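Long-range contacts in sugar fermentation stimulation protein homolog (Pyrococcus furiosus, PDB 4DA2), which probably binds DNA and combines an OB fold with a calcium-binding, PD-(D/E)xK nuclease-like domain: residues I37-R42 and I79-Q84; R116-I121 and V130-A135; I172-A177 and V206-L211. The protein carries 1 engineered substitution. All coordinates share one frame; numbering follows the deposited sequence.

Contact 1: residues I37-R42 and I79-Q84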
# COMPACT_ATOMS: atom_id res chain seq x y z
N ILE A 37 -7.54 -7.49 9.34
CA ILE A 37 -6.35 -6.70 9.05
C ILE A 37 -5.76 -7.28 7.75
O ILE A 37 -5.43 -8.47 7.66
CB ILE A 37 -5.31 -6.78 10.21
CG1 ILE A 37 -5.83 -6.08 11.47
CG2 ILE A 37 -3.94 -6.21 9.75
CD1 ILE A 37 -5.07 -6.47 12.76
N THR A 38 -5.64 -6.44 6.71
CA THR A 38 -5.03 -6.89 5.48
C THR A 38 -3.75 -6.08 5.31
O THR A 38 -3.68 -5.10 4.57
CB THR A 38 -6.00 -6.70 4.28
OG1 THR A 38 -7.27 -7.29 4.61
CG2 THR A 38 -5.47 -7.36 3.01
N ASN A 39 -2.74 -6.46 6.07
CA ASN A 39 -1.40 -5.88 5.98
C ASN A 39 -0.47 -6.81 6.79
O ASN A 39 -0.70 -7.01 7.99
CB ASN A 39 -1.38 -4.44 6.50
CG ASN A 39 -0.09 -3.67 6.14
OD1 ASN A 39 1.02 -4.18 6.29
ND2 ASN A 39 -0.25 -2.40 5.70
N THR A 40 0.54 -7.36 6.12
CA THR A 40 1.38 -8.40 6.73
C THR A 40 2.52 -7.78 7.51
O THR A 40 3.30 -8.49 8.16
CB THR A 40 1.95 -9.38 5.67
OG1 THR A 40 2.60 -8.64 4.62
CG2 THR A 40 0.84 -10.26 5.10
N GLY A 41 2.61 -6.45 7.46
CA GLY A 41 3.58 -5.70 8.27
C GLY A 41 3.33 -5.78 9.77
O GLY A 41 2.25 -6.18 10.22
N ARG A 42 4.33 -5.40 10.56
CA ARG A 42 4.17 -5.41 12.01
C ARG A 42 3.25 -4.30 12.45
O ARG A 42 2.49 -4.47 13.41
CB ARG A 42 5.51 -5.31 12.75
CG ARG A 42 6.50 -6.36 12.32
CD ARG A 42 7.49 -6.73 13.38
NE ARG A 42 8.38 -7.75 12.83
CZ ARG A 42 9.21 -8.51 13.53
NH1 ARG A 42 9.29 -8.40 14.86
NH2 ARG A 42 9.95 -9.40 12.90
N ILE A 79 -3.88 1.57 6.30
CA ILE A 79 -3.10 0.32 6.39
C ILE A 79 -3.58 -0.83 5.53
O ILE A 79 -2.80 -1.76 5.26
CB ILE A 79 -2.98 -0.16 7.86
CG1 ILE A 79 -4.33 -0.60 8.42
CG2 ILE A 79 -2.30 0.93 8.70
CD1 ILE A 79 -4.23 -1.81 9.36
N ASP A 80 -4.85 -0.78 5.09
CA ASP A 80 -5.45 -1.90 4.35
C ASP A 80 -4.90 -1.92 2.92
O ASP A 80 -5.08 -0.97 2.15
CB ASP A 80 -6.98 -1.78 4.33
CG ASP A 80 -7.66 -3.01 3.70
OD1 ASP A 80 -8.04 -3.94 4.43
OD2 ASP A 80 -7.82 -3.02 2.45
N THR A 81 -4.24 -3.02 2.57
CA THR A 81 -3.60 -3.10 1.25
C THR A 81 -4.60 -3.22 0.10
O THR A 81 -4.31 -2.80 -1.03
CB THR A 81 -2.53 -4.21 1.17
OG1 THR A 81 -3.15 -5.49 1.35
CG2 THR A 81 -1.44 -3.98 2.23
N ARG A 82 -5.78 -3.79 0.38
CA ARG A 82 -6.87 -3.84 -0.58
C ARG A 82 -7.38 -2.45 -0.94
O ARG A 82 -7.58 -2.16 -2.14
CB ARG A 82 -8.03 -4.71 -0.11
CG ARG A 82 -7.77 -6.18 -0.08
CD ARG A 82 -8.97 -6.88 0.53
NE ARG A 82 -8.85 -8.34 0.52
CZ ARG A 82 -9.56 -9.15 1.30
NH1 ARG A 82 -10.43 -8.66 2.17
NH2 ARG A 82 -9.38 -10.47 1.21
N LEU A 83 -7.57 -1.59 0.06
CA LEU A 83 -8.00 -0.23 -0.15
C LEU A 83 -6.91 0.53 -0.91
O LEU A 83 -7.20 1.27 -1.84
CB LEU A 83 -8.32 0.47 1.18
CG LEU A 83 -8.88 1.89 1.09
CD1 LEU A 83 -9.97 2.07 0.03
CD2 LEU A 83 -9.40 2.37 2.47
N GLN A 84 -5.66 0.39 -0.46
CA GLN A 84 -4.51 1.00 -1.18
C GLN A 84 -4.55 0.61 -2.65
O GLN A 84 -4.42 1.47 -3.54
CB GLN A 84 -3.19 0.56 -0.56
CG GLN A 84 -2.88 1.19 0.80
CD GLN A 84 -1.54 0.67 1.34
OE1 GLN A 84 -0.76 0.08 0.59
NE2 GLN A 84 -1.26 0.93 2.59
O HOH W 1 -6.83 -3.86 6.82
O HOH W 2 -9.25 -6.07 3.69
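T38 and N39 meet I79, D80 and T81 in a polar, partly buried loop-to-helix contact, where the loop between strands 31-36 and 52-57 lies against the start of helix 81-93. The backbone of T38 is its centre. Its carbonyl O receives T81 N at 2.9 Å, in a bond that is nearly straight at both ends, with an N-H...O angle of 167°. T81 OG1 also approaches T38 O, but only weakly. Beside it N39 reaches across with its amide: CG stands anti to the backbone N (chi1 -167°), and ND2 gives a hydrogen bond of 2.7 Å to I79 O. That carbonyl is met in its own plane, on a lone pair, and it also lies close to the plane of the N39 amide. The other end of the same amide is turned back on its own loop, where OD1 accepts from G41 N at 3.0 Å and closes an Asx turn. Both ends of the N39 side chain are thus engaged, which fixes the rotation of the amide. The contact joins the OB domain to the nuclease-like domain at a helix N-terminus, with D80 as N-cap: its OD2 accepts from L83 N at 2.8 Å, using the anti lone pair. The second carboxylate oxygen, D80 OD1, faces T38, 3.4 Å from its CB. Two waters complete this side. One accepts from T38 N and donates to D80 OD1; the other also donates to OD1, lies within hydrogen-bonding distance of T38 OG1 and is weakly held by R82 NH1. Apolar contact is slight: I37 CG2 lies 4.4 Å from I79 CD1, and T38 CG2 touches R82 CG. S134 OG, on strand 127-139, accepts from Q84 NE2.

Contact 2: residues R116-I121 and V130-A135. Engineered in segment 116-121: I121 (natural residue Leu). With CA (calcium ion), chain C; CA (calcium ion), chain D.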
# COMPACT_ATOMS: atom_id res chain seq x y z
N ARG A 116 3.63 -14.08 -7.97
CA ARG A 116 2.60 -13.32 -8.70
C ARG A 116 2.85 -11.85 -8.41
O ARG A 116 3.15 -11.49 -7.27
CB ARG A 116 1.19 -13.67 -8.19
CG ARG A 116 0.73 -15.10 -8.54
CD ARG A 116 -0.65 -15.39 -8.01
NE ARG A 116 -1.29 -16.44 -8.81
CZ ARG A 116 -1.41 -17.71 -8.44
NH1 ARG A 116 -0.94 -18.14 -7.28
NH2 ARG A 116 -2.01 -18.56 -9.27
N LEU A 117 2.73 -11.01 -9.43
CA LEU A 117 2.81 -9.56 -9.22
C LEU A 117 1.42 -8.96 -9.33
O LEU A 117 0.53 -9.57 -9.93
CB LEU A 117 3.75 -8.92 -10.24
CG LEU A 117 5.21 -9.36 -10.17
CD1 LEU A 117 6.01 -8.71 -11.33
CD2 LEU A 117 5.82 -9.01 -8.81
N ASP A 118 1.22 -7.76 -8.78
CA ASP A 118 -0.12 -7.21 -8.65
C ASP A 118 -0.88 -7.03 -9.95
O ASP A 118 -2.05 -7.44 -10.04
CB ASP A 118 -0.11 -5.87 -7.92
CG ASP A 118 0.23 -6.01 -6.48
OD1 ASP A 118 -0.02 -7.09 -5.89
OD2 ASP A 118 0.75 -5.03 -5.89
N TYR A 119 -0.23 -6.40 -10.94
CA TYR A 119 -0.92 -6.03 -12.20
C TYR A 119 -0.12 -6.26 -13.46
O TYR A 119 1.09 -6.04 -13.49
CB TYR A 119 -1.34 -4.54 -12.19
CG TYR A 119 -2.09 -4.09 -10.93
CD1 TYR A 119 -3.42 -4.46 -10.72
CD2 TYR A 119 -1.47 -3.30 -9.97
CE1 TYR A 119 -4.11 -4.07 -9.58
CE2 TYR A 119 -2.15 -2.88 -8.81
CZ TYR A 119 -3.47 -3.26 -8.63
OH TYR A 119 -4.16 -2.88 -7.49
N LEU A 120 -0.82 -6.69 -14.51
CA LEU A 120 -0.35 -6.51 -15.87
C LEU A 120 -1.22 -5.43 -16.45
O LEU A 120 -2.45 -5.52 -16.42
CB LEU A 120 -0.49 -7.79 -16.71
CG LEU A 120 -0.01 -7.62 -18.15
CD1 LEU A 120 1.46 -7.23 -18.19
CD2 LEU A 120 -0.27 -8.89 -18.98
N ILE A 121 -0.55 -4.39 -16.94
CA ILE A 121 -1.19 -3.20 -17.49
C ILE A 121 -0.85 -3.11 -18.97
O ILE A 121 0.28 -3.36 -19.39
CB ILE A 121 -0.74 -1.96 -16.70
CG1 ILE A 121 -1.46 -1.97 -15.35
CG2 ILE A 121 -1.07 -0.63 -17.43
CD1 ILE A 121 -0.91 -0.97 -14.34
N VAL A 130 3.22 -4.26 -12.94
CA VAL A 130 3.30 -3.30 -11.84
C VAL A 130 3.01 -3.98 -10.50
O VAL A 130 1.97 -4.63 -10.36
CB VAL A 130 2.35 -2.08 -12.06
CG1 VAL A 130 2.46 -1.11 -10.87
CG2 VAL A 130 2.66 -1.39 -13.37
N GLU A 131 3.95 -3.86 -9.55
CA GLU A 131 3.76 -4.33 -8.19
C GLU A 131 3.60 -3.11 -7.28
O GLU A 131 4.37 -2.14 -7.40
CB GLU A 131 4.96 -5.19 -7.74
CG GLU A 131 4.96 -5.66 -6.28
CD GLU A 131 3.73 -6.52 -5.94
OE1 GLU A 131 3.20 -7.17 -6.87
OE2 GLU A 131 3.29 -6.50 -4.76
N THR A 132 2.57 -3.14 -6.43
CA THR A 132 2.37 -2.03 -5.49
C THR A 132 2.68 -2.51 -4.08
O THR A 132 2.35 -3.66 -3.72
CB THR A 132 0.97 -1.40 -5.60
OG1 THR A 132 -0.02 -2.38 -5.28
CG2 THR A 132 0.72 -0.90 -7.02
N LYS A 133 3.37 -1.69 -3.30
CA LYS A 133 3.67 -2.04 -1.89
C LYS A 133 3.22 -0.98 -0.89
O LYS A 133 3.29 0.20 -1.18
CB LYS A 133 5.17 -2.28 -1.71
CG LYS A 133 5.71 -3.41 -2.60
CD LYS A 133 6.02 -4.63 -1.80
CE LYS A 133 6.38 -5.82 -2.68
NZ LYS A 133 5.19 -6.73 -2.69
N SER A 134 2.75 -1.43 0.28
CA SER A 134 2.38 -0.51 1.35
C SER A 134 3.62 0.15 1.95
O SER A 134 4.59 -0.55 2.31
CB SER A 134 1.65 -1.26 2.45
OG SER A 134 1.30 -0.37 3.52
N ALA A 135 3.59 1.47 2.07
CA ALA A 135 4.66 2.21 2.74
C ALA A 135 4.12 3.15 3.79
O ALA A 135 3.94 4.35 3.55
CB ALA A 135 5.52 2.98 1.71
CA CA C . 1.29 -5.77 -3.72
CA CA D . -0.27 -9.20 -5.00
O HOH W 3 2.01 -9.48 -5.96
O HOH W 4 2.69 -6.28 -1.81
O HOH W 5 0.72 -8.22 -3.02
O HOH W 6 -1.04 -5.00 -3.55
O HOH W 7 0.66 -11.40 -3.99
O HOH W 8 -1.94 -8.86 -3.84
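D118 and E131 bring their carboxylates together at the two calcium ions, and T132 fixes the first of them. D118 OD2 binds one calcium and accepts from T132 N at 2.7 Å. T132 OG1, set between its backbone N and carbonyl carbon (chi1 62°), reaches D118 OD2 from the opposite face of the carboxylate plane. D118 OD1 bridges the ions, 2.3 Å from the second, which E109 also ligates, and more loosely from the first. E131 has CG anti to its backbone N, but its chain bends at chi2 (60°). Its carboxylate, 42° from that of D118, gives OE2 to the first calcium while OE1 takes D118 N at 2.8 Å. K133 NZ meets E131 OE2 from above the carboxylate plane in a salt bridge (2.8 Å) and also hydrogen-bonds H156. T132 O completes the protein ligands of the first ion. D118 with E131-T132-K133 is consistent with the D...(D/E)xK signature. Y119 and V130 form an antiparallel hydrogen-bonded pair; D118 CB lies over one Y119 ring face, toward the rim, and T132 CG2 at its edge. The engineered I121 puts CD1 against V130 CG2. Strands 104-108 and 169-176 flank this hairpin, while L117 and E131 touch helix 151-165.

Contact 3: residues I172-A177 and V206-L211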
# COMPACT_ATOMS: atom_id res chain seq x y z
N ILE A 172 7.70 -0.80 -9.75
CA ILE A 172 7.24 -0.91 -8.38
C ILE A 172 6.74 0.43 -7.90
O ILE A 172 7.38 1.46 -8.11
CB ILE A 172 8.29 -1.57 -7.40
CG1 ILE A 172 7.70 -1.83 -6.01
CG2 ILE A 172 9.59 -0.74 -7.29
CD1 ILE A 172 8.56 -2.76 -5.17
N VAL A 173 5.57 0.42 -7.28
CA VAL A 173 4.95 1.64 -6.78
C VAL A 173 4.73 1.51 -5.29
O VAL A 173 3.97 0.63 -4.85
CB VAL A 173 3.61 1.91 -7.47
CG1 VAL A 173 2.99 3.21 -6.91
CG2 VAL A 173 3.76 2.01 -9.01
N PHE A 174 5.37 2.39 -4.52
CA PHE A 174 5.15 2.43 -3.07
C PHE A 174 3.97 3.36 -2.75
O PHE A 174 3.92 4.51 -3.18
CB PHE A 174 6.46 2.85 -2.36
CG PHE A 174 7.56 1.87 -2.56
CD1 PHE A 174 7.59 0.70 -1.81
CD2 PHE A 174 8.53 2.06 -3.55
CE1 PHE A 174 8.60 -0.26 -1.99
CE2 PHE A 174 9.57 1.11 -3.72
CZ PHE A 174 9.58 -0.05 -2.96
N ILE A 175 3.01 2.82 -2.02
CA ILE A 175 1.83 3.59 -1.63
C ILE A 175 2.08 4.16 -0.23
O ILE A 175 1.93 3.45 0.79
CB ILE A 175 0.54 2.71 -1.67
CG1 ILE A 175 0.41 2.02 -3.05
CG2 ILE A 175 -0.67 3.57 -1.36
CD1 ILE A 175 0.29 2.98 -4.26
N GLY A 176 2.49 5.42 -0.20
CA GLY A 176 2.79 6.16 1.03
C GLY A 176 1.48 6.72 1.55
O GLY A 176 1.22 7.94 1.50
N ALA A 177 0.63 5.81 2.01
CA ALA A 177 -0.71 6.14 2.49
C ALA A 177 -0.73 6.73 3.91
O ALA A 177 -1.58 6.34 4.75
CB ALA A 177 -1.64 4.91 2.42
N VAL A 206 14.10 -1.43 -13.59
CA VAL A 206 12.77 -1.43 -12.94
C VAL A 206 12.43 0.01 -12.55
O VAL A 206 13.22 0.68 -11.86
CB VAL A 206 12.69 -2.31 -11.67
CG1 VAL A 206 11.27 -2.23 -11.02
CG2 VAL A 206 13.11 -3.76 -11.97
N GLU A 207 11.27 0.49 -12.99
CA GLU A 207 10.88 1.88 -12.64
C GLU A 207 10.35 1.89 -11.21
O GLU A 207 9.60 0.98 -10.79
CB GLU A 207 9.83 2.41 -13.61
CG GLU A 207 10.35 2.45 -15.06
CD GLU A 207 11.37 3.56 -15.33
OE1 GLU A 207 11.23 4.66 -14.75
OE2 GLU A 207 12.32 3.35 -16.13
N ILE A 208 10.80 2.87 -10.43
CA ILE A 208 10.34 2.98 -9.04
C ILE A 208 9.56 4.30 -8.84
O ILE A 208 10.06 5.38 -9.18
CB ILE A 208 11.49 2.89 -8.02
CG1 ILE A 208 12.20 1.53 -8.13
CG2 ILE A 208 10.96 3.18 -6.61
CD1 ILE A 208 13.46 1.41 -7.26
N ARG A 209 8.34 4.20 -8.30
CA ARG A 209 7.52 5.41 -8.02
C ARG A 209 7.02 5.28 -6.58
O ARG A 209 6.97 4.17 -6.01
CB ARG A 209 6.28 5.47 -8.94
CG ARG A 209 6.58 5.43 -10.47
CD ARG A 209 7.27 6.69 -11.02
NE ARG A 209 7.53 6.53 -12.46
CZ ARG A 209 8.70 6.16 -12.97
NH1 ARG A 209 9.75 5.97 -12.18
NH2 ARG A 209 8.83 6.03 -14.29
N ALA A 210 6.66 6.42 -6.01
CA ALA A 210 6.01 6.46 -4.70
C ALA A 210 4.93 7.54 -4.70
O ALA A 210 5.14 8.64 -5.18
CB ALA A 210 7.04 6.72 -3.60
N LEU A 211 3.77 7.21 -4.13
CA LEU A 211 2.62 8.10 -4.13
C LEU A 211 2.18 8.44 -2.72
O LEU A 211 2.18 7.57 -1.86
CB LEU A 211 1.46 7.42 -4.84
CG LEU A 211 1.74 6.80 -6.21
CD1 LEU A 211 0.49 6.05 -6.69
CD2 LEU A 211 2.14 7.89 -7.21
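The side chains of I172 and I208 run alongside one another in the same direction, with CG2 of the first 3.6 Å from CG1 of the second, in a parallel pairing of strands 169-176 and 207-215. The short strand segments run only 15° apart. Five backbone bonds join them, alternating from I172 N to E207 O at one end to G176 N and L211 O (2.7 Å) at the other, where G176 centres an inverse gamma turn. On the face of I172, F174 and I208, the F174 ring is met from two directions: I208 CG2 lies in plane at its edge, 3.8 Å from CE2, and I172 CG1 covers one face toward the rim. F184 stacks on the same ring, and helix 192-204 touches it through L198. The opposite face is apolar at L211, whose CD1 touches both V173 CG1 (3.8 Å) and I175 CD1, next to helix 81-93. R209, partly exposed on that face, contrasts with this packing. Its chi2 (-69°) folds CD back, and the guanidinium ends clear of strand 169-176; R209 NH2 forms a salt bridge to E207 OE1 at 2.8 Å, while NE pairs with E99. The connection between these adjacent parallel strands passes through strand 183-186 and helix 192-204, so it is no simple beta-alpha-beta unit, but the arrangement is consistent with the central sheet of the PD-(D/E)xK fold.

How the contacts relate
After strand 2-6, which joins the large sheet, the chain builds the OB sheet, and contact 1 closes a 36-residue loop through it, bringing the start of helix 81-93 back to 37-42. Contact 2 then closes the short hairpin loop between strands 115-122 and 127-139. Contact 3 closes a 28-residue connection holding strand 183-186 and helix 192-204. The three follow one another in series, none nested or crossing. In space they join: K133 O and E131 O in contact 2 probably accept from I175 N and V173 N, so contacts 2 and 3 share one sheet. Q84 of contact 1 packs on I175 and A177, and its NE2 probably bonds S134 OG of contact 2, linking the OB domain junction to that sheet.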